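Local coordinates for lipoprotein (Shewanella oneidensis, PDB 3LHN) that is of unknown function but, as an NlpE-family lipoprotein folded into a calycin-like beta barrel, probably acts in the bacterial cell envelope and may bind lipid, at residues W29-G35 with T47-A53; C42-T48 with L59-G65. All blocks are in the same frame, centred on the assembly; numbering follows the deposited sequence.

From the N terminus the chain runs through strand 31-37, turns at a loop holding the Cys39-Cys42 disulfide, returns along strand 44-51 and reverses again into strand 56-64. Interaction 1 pairs the first two of these strands and so closes the disulfide-bearing loop; interaction 2 pairs the second and third and closes the turn between strands 44-51 and 56-64. Their segments alternate along the chain, so the two contacts cross, with strand 44-51 as the shared middle strand and Thr47 and Thr48 common to both. Their centres lie about 15 Å apart, yet they touch inside the barrel, where Leu49 packs on Leu59. Together they tie the first three strands of an antiparallel, closed eight-strand barrel.

Interaction 1 of 2, residues W29-G35 with T47-A53; sequences WPGVYEG and TTLTLQA
The carbonyl oxygen of Leu49 is approached by three groups of the neighbouring strand: Tyr33 N donates a hydrogen bond to Leu49 O at 2.8 Å, Val32 CA adds a CA-H...O contact, and Tyr33 CD1 presents the ring edge to it at 3.5 Å. This site lies midway along an antiparallel pairing in which Gly31, Tyr33 and Gly35 form hydrogen-bonded pairs with Leu51, Leu49 and Thr47. The return bond from Leu49 N to Tyr33 O is also 2.8 Å and nearly straight (170°).

Tyr33 takes a chi1 of -58°, which sets CG opposite its carbonyl carbon and lays the ring along its own strand back toward Trp29. The hydroxyl Tyr33 OH then gives a 2.6 Å hydrogen bond to Trp29 O, in the plane of the ring. On the same face the Leu51 side chain crosses both aromatics at about a right angle, its CD1 4.2 Å from both Tyr33 CE1 and Trp29 CE3. The benzo edge of the indole reaches past the strand end, with Trp29 CZ3 3.3 Å from Gln52 O near the ring plane, while Trp29 NE1 bonds to Gln24 O and the ring meets Trp79 edge-to-face. Leu101 of strand 100-103 packs on Tyr33, Leu49 and Leu51, which places this face in the barrel interior.

On the other face Val32 CG1 touches Thr48 CG2 at 3.6 Å, and Glu34 runs alongside Thr48 to a salt bridge with Lys124. The contact thus separates an aromatic and leucine-lined interior, whose buried phenol is satisfied by a backbone carbonyl, from a more polar outer face of threonines and paired charge.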
# COMPACT_ATOMS: atom_id res chain seq x y z
N TRP A 29 -17.36 -22.00 -7.18
CA TRP A 29 -16.71 -20.70 -6.89
C TRP A 29 -16.35 -19.85 -8.12
O TRP A 29 -16.27 -18.67 -7.99
CB TRP A 29 -15.51 -20.83 -5.93
CG TRP A 29 -14.45 -21.82 -6.41
CD1 TRP A 29 -14.32 -23.13 -6.05
CD2 TRP A 29 -13.44 -21.58 -7.39
NE1 TRP A 29 -13.32 -23.72 -6.76
CE2 TRP A 29 -12.74 -22.79 -7.57
CE3 TRP A 29 -13.07 -20.45 -8.16
CZ2 TRP A 29 -11.68 -22.91 -8.45
CZ3 TRP A 29 -12.02 -20.58 -9.03
CH2 TRP A 29 -11.34 -21.81 -9.18
N PRO A 30 -16.09 -20.43 -9.30
CA PRO A 30 -15.86 -19.55 -10.48
C PRO A 30 -17.10 -18.65 -10.66
O PRO A 30 -18.21 -19.12 -10.61
CB PRO A 30 -15.65 -20.54 -11.64
CG PRO A 30 -15.15 -21.76 -10.99
CD PRO A 30 -15.95 -21.86 -9.69
N GLY A 31 -16.87 -17.38 -10.84
CA GLY A 31 -17.95 -16.44 -10.97
C GLY A 31 -17.56 -15.04 -10.56
O GLY A 31 -16.37 -14.73 -10.40
N VAL A 32 -18.57 -14.20 -10.45
CA VAL A 32 -18.44 -12.79 -10.23
C VAL A 32 -18.99 -12.41 -8.89
O VAL A 32 -20.11 -12.76 -8.54
CB VAL A 32 -19.21 -12.01 -11.32
CG1 VAL A 32 -19.09 -10.48 -11.15
CG2 VAL A 32 -18.72 -12.44 -12.73
N TYR A 33 -18.22 -11.68 -8.10
CA TYR A 33 -18.57 -11.28 -6.74
C TYR A 33 -18.48 -9.80 -6.60
O TYR A 33 -17.52 -9.17 -7.15
CB TYR A 33 -17.60 -11.97 -5.77
CG TYR A 33 -17.59 -13.48 -5.85
CD1 TYR A 33 -16.79 -14.15 -6.79
CD2 TYR A 33 -18.32 -14.24 -4.93
CE1 TYR A 33 -16.80 -15.51 -6.89
CE2 TYR A 33 -18.32 -15.61 -4.98
CZ TYR A 33 -17.55 -16.24 -5.97
OH TYR A 33 -17.50 -17.63 -5.99
N GLU A 34 -19.43 -9.20 -5.89
CA GLU A 34 -19.51 -7.75 -5.81
C GLU A 34 -19.75 -7.27 -4.39
O GLU A 34 -20.44 -7.95 -3.58
CB GLU A 34 -20.69 -7.27 -6.67
CG GLU A 34 -20.52 -7.55 -8.15
CD GLU A 34 -21.71 -7.12 -9.01
OE1 GLU A 34 -22.81 -6.92 -8.49
OE2 GLU A 34 -21.54 -7.05 -10.23
N GLY A 35 -19.20 -6.12 -4.07
CA GLY A 35 -19.48 -5.48 -2.81
C GLY A 35 -18.88 -4.10 -2.79
O GLY A 35 -18.32 -3.67 -3.78
N THR A 47 -16.46 -2.84 -5.71
CA THR A 47 -15.60 -3.92 -6.15
C THR A 47 -16.32 -5.01 -6.90
O THR A 47 -17.40 -5.44 -6.49
CB THR A 47 -14.94 -4.55 -4.90
OG1 THR A 47 -14.19 -3.55 -4.22
CG2 THR A 47 -14.03 -5.77 -5.25
N THR A 48 -15.75 -5.46 -7.99
CA THR A 48 -16.23 -6.60 -8.79
C THR A 48 -15.04 -7.50 -9.01
O THR A 48 -14.02 -7.09 -9.59
CB THR A 48 -16.82 -6.14 -10.14
OG1 THR A 48 -17.80 -5.10 -9.94
CG2 THR A 48 -17.45 -7.33 -10.88
N LEU A 49 -15.10 -8.72 -8.46
CA LEU A 49 -13.98 -9.69 -8.55
C LEU A 49 -14.52 -10.92 -9.24
O LEU A 49 -15.46 -11.55 -8.78
CB LEU A 49 -13.46 -9.99 -7.16
CG LEU A 49 -12.39 -11.06 -7.06
CD1 LEU A 49 -11.18 -10.78 -8.01
CD2 LEU A 49 -11.90 -11.15 -5.60
N THR A 50 -13.89 -11.24 -10.37
CA THR A 50 -14.26 -12.36 -11.24
C THR A 50 -13.17 -13.42 -11.13
O THR A 50 -12.02 -13.14 -11.44
CB THR A 50 -14.47 -11.95 -12.69
OG1 THR A 50 -15.47 -10.94 -12.73
CG2 THR A 50 -14.93 -13.12 -13.51
N LEU A 51 -13.54 -14.63 -10.74
CA LEU A 51 -12.63 -15.77 -10.62
C LEU A 51 -12.93 -16.78 -11.70
O LEU A 51 -14.09 -17.12 -11.94
CB LEU A 51 -12.77 -16.47 -9.27
CG LEU A 51 -12.67 -15.61 -8.01
CD1 LEU A 51 -12.78 -16.55 -6.77
CD2 LEU A 51 -11.36 -14.79 -7.95
N GLN A 52 -11.92 -17.29 -12.37
CA GLN A 52 -12.06 -18.41 -13.30
C GLN A 52 -11.53 -19.71 -12.73
O GLN A 52 -10.62 -19.71 -11.90
CB GLN A 52 -11.30 -18.12 -14.60
CG GLN A 52 -11.59 -16.83 -15.22
CD GLN A 52 -13.01 -16.65 -15.69
OE1 GLN A 52 -13.75 -17.63 -15.97
NE2 GLN A 52 -13.39 -15.37 -15.85
N ALA A 53 -12.01 -20.83 -13.27
CA ALA A 53 -11.62 -22.16 -12.84
C ALA A 53 -10.14 -22.39 -12.97
O ALA A 53 -9.56 -23.21 -12.22
CB ALA A 53 -12.40 -23.24 -13.64

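Interaction 2 of 2, residues C42-T48 with L59-G65; sequences CEGIQTT and LKSIYLG
An antiparallel beta hairpin beside the Cys39-Cys42 disulfide brings Ile45 against Tyr63 at one end of the NlpE barrel. The two residues form a non-hydrogen-bonded pair with their side chains side by side, and Ile45 CG2 sits over the middle of the ring in a CH-pi contact, 4.0 Å from the Tyr63 centroid. Its other branch reaches toward the hydroxyl side, with Ile45 CD1 3.5 Å from Tyr63 CE2. With SG between the backbone N and the carbonyl carbon (chi1 86°), Cys42 meets the same ring at its edge, Cys42 SG lying 3.8 Å from Tyr63 CD2; Phe71 of strand 69-79 adds a further ring contact.

The opposite face carries Gln46, Ile62 and Leu64, and the extended Gln46 chain slants across Leu64, its OE1 coming near Leu64 CD2. At the loop end, Glu43 lies against Leu64 CB, and its OE1 bonds to Thr112 OG1 of a second subunit. Gln46 and Ile62 exchange backbone hydrogen bonds, as do Thr48 and Lys60.

Thr47 and Ser61 are neighbours on the Tyr63 face, and one water joins their hydroxyls, donating to Thr47 OG1 and lying 2.7 Å from Ser61 OG. Thr47 OG1 in turn donates to Ile45 O at 3.0 Å from well above the carbonyl plane.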
# COMPACT_ATOMS: atom_id res chain seq x y z
N CYS A 42 -11.20 7.28 1.23
CA CYS A 42 -12.26 7.61 0.29
C CYS A 42 -13.55 6.99 0.75
O CYS A 42 -13.58 6.25 1.73
CB CYS A 42 -11.85 7.21 -1.12
SG CYS A 42 -12.17 5.52 -1.65
N GLU A 43 -14.61 7.30 0.02
CA GLU A 43 -15.94 6.89 0.45
C GLU A 43 -16.08 5.38 0.57
O GLU A 43 -16.76 4.86 1.47
CB GLU A 43 -16.96 7.47 -0.54
CG GLU A 43 -18.32 6.82 -0.41
CD GLU A 43 -19.39 7.49 -1.23
OE1 GLU A 43 -19.26 8.69 -1.53
OE2 GLU A 43 -20.38 6.80 -1.48
N GLY A 44 -15.51 4.63 -0.37
CA GLY A 44 -15.64 3.21 -0.37
C GLY A 44 -15.11 2.68 -1.70
O GLY A 44 -14.83 3.47 -2.60
N ILE A 45 -15.00 1.36 -1.81
CA ILE A 45 -14.43 0.76 -3.02
C ILE A 45 -15.49 -0.17 -3.62
O ILE A 45 -15.70 -1.28 -3.09
CB ILE A 45 -13.15 -0.01 -2.78
CG1 ILE A 45 -12.16 0.74 -1.88
CG2 ILE A 45 -12.49 -0.31 -4.13
CD1 ILE A 45 -10.95 -0.11 -1.48
N GLN A 46 -16.16 0.28 -4.67
CA GLN A 46 -17.14 -0.57 -5.33
C GLN A 46 -16.37 -1.61 -6.12
O GLN A 46 -15.68 -1.28 -7.10
CB GLN A 46 -18.02 0.28 -6.21
CG GLN A 46 -19.07 -0.44 -7.00
CD GLN A 46 -20.07 0.51 -7.68
OE1 GLN A 46 -20.44 1.57 -7.14
NE2 GLN A 46 -20.49 0.14 -8.87
N THR A 47 -16.46 -2.84 -5.71
CA THR A 47 -15.60 -3.92 -6.15
C THR A 47 -16.32 -5.01 -6.90
O THR A 47 -17.40 -5.44 -6.49
CB THR A 47 -14.94 -4.55 -4.90
OG1 THR A 47 -14.19 -3.55 -4.22
CG2 THR A 47 -14.03 -5.77 -5.25
N THR A 48 -15.75 -5.46 -7.99
CA THR A 48 -16.23 -6.60 -8.79
C THR A 48 -15.04 -7.50 -9.01
O THR A 48 -14.02 -7.09 -9.59
CB THR A 48 -16.82 -6.14 -10.14
OG1 THR A 48 -17.80 -5.10 -9.94
CG2 THR A 48 -17.45 -7.33 -10.88
N LEU A 59 -10.21 -7.99 -11.53
CA LEU A 59 -10.73 -7.19 -10.44
C LEU A 59 -11.00 -5.80 -10.98
O LEU A 59 -10.14 -5.24 -11.72
CB LEU A 59 -9.71 -7.13 -9.31
CG LEU A 59 -9.97 -6.21 -8.12
CD1 LEU A 59 -11.18 -6.68 -7.29
CD2 LEU A 59 -8.70 -6.07 -7.21
N LYS A 60 -12.19 -5.27 -10.75
CA LYS A 60 -12.47 -3.87 -10.98
C LYS A 60 -12.77 -3.24 -9.63
O LYS A 60 -13.56 -3.76 -8.82
CB LYS A 60 -13.61 -3.67 -11.95
CG LYS A 60 -13.97 -2.20 -12.14
CD LYS A 60 -15.18 -2.09 -13.06
CE LYS A 60 -15.39 -0.72 -13.60
NZ LYS A 60 -16.64 -0.82 -14.45
N SER A 61 -12.18 -2.09 -9.40
CA SER A 61 -12.35 -1.35 -8.13
C SER A 61 -12.62 0.10 -8.46
O SER A 61 -11.75 0.74 -9.02
CB SER A 61 -11.07 -1.39 -7.28
OG SER A 61 -10.66 -2.73 -6.98
N ILE A 62 -13.82 0.60 -8.17
CA ILE A 62 -14.12 2.02 -8.32
C ILE A 62 -14.00 2.66 -6.96
O ILE A 62 -14.75 2.34 -6.00
CB ILE A 62 -15.51 2.27 -8.87
CG1 ILE A 62 -15.68 1.46 -10.17
CG2 ILE A 62 -15.79 3.75 -9.04
CD1 ILE A 62 -17.03 1.68 -10.82
N TYR A 63 -13.00 3.54 -6.83
CA TYR A 63 -12.79 4.29 -5.61
C TYR A 63 -13.75 5.47 -5.64
O TYR A 63 -13.59 6.43 -6.39
CB TYR A 63 -11.33 4.69 -5.49
CG TYR A 63 -10.45 3.53 -5.17
CD1 TYR A 63 -10.00 2.63 -6.14
CD2 TYR A 63 -10.05 3.29 -3.88
CE1 TYR A 63 -9.21 1.51 -5.79
CE2 TYR A 63 -9.27 2.21 -3.54
CZ TYR A 63 -8.85 1.33 -4.49
OH TYR A 63 -8.07 0.25 -4.09
N LEU A 64 -14.75 5.40 -4.79
CA LEU A 64 -15.87 6.32 -4.75
C LEU A 64 -15.50 7.61 -4.04
O LEU A 64 -14.58 7.66 -3.22
CB LEU A 64 -17.05 5.69 -4.00
CG LEU A 64 -17.52 4.37 -4.58
CD1 LEU A 64 -18.53 3.74 -3.60
CD2 LEU A 64 -18.06 4.55 -6.03
N GLY A 65 -16.25 8.65 -4.34
CA GLY A 65 -16.11 9.95 -3.69
C GLY A 65 -15.99 11.09 -4.66
O GLY A 65 -16.21 10.95 -5.88
O HOH W 1 -11.51 -3.83 -4.71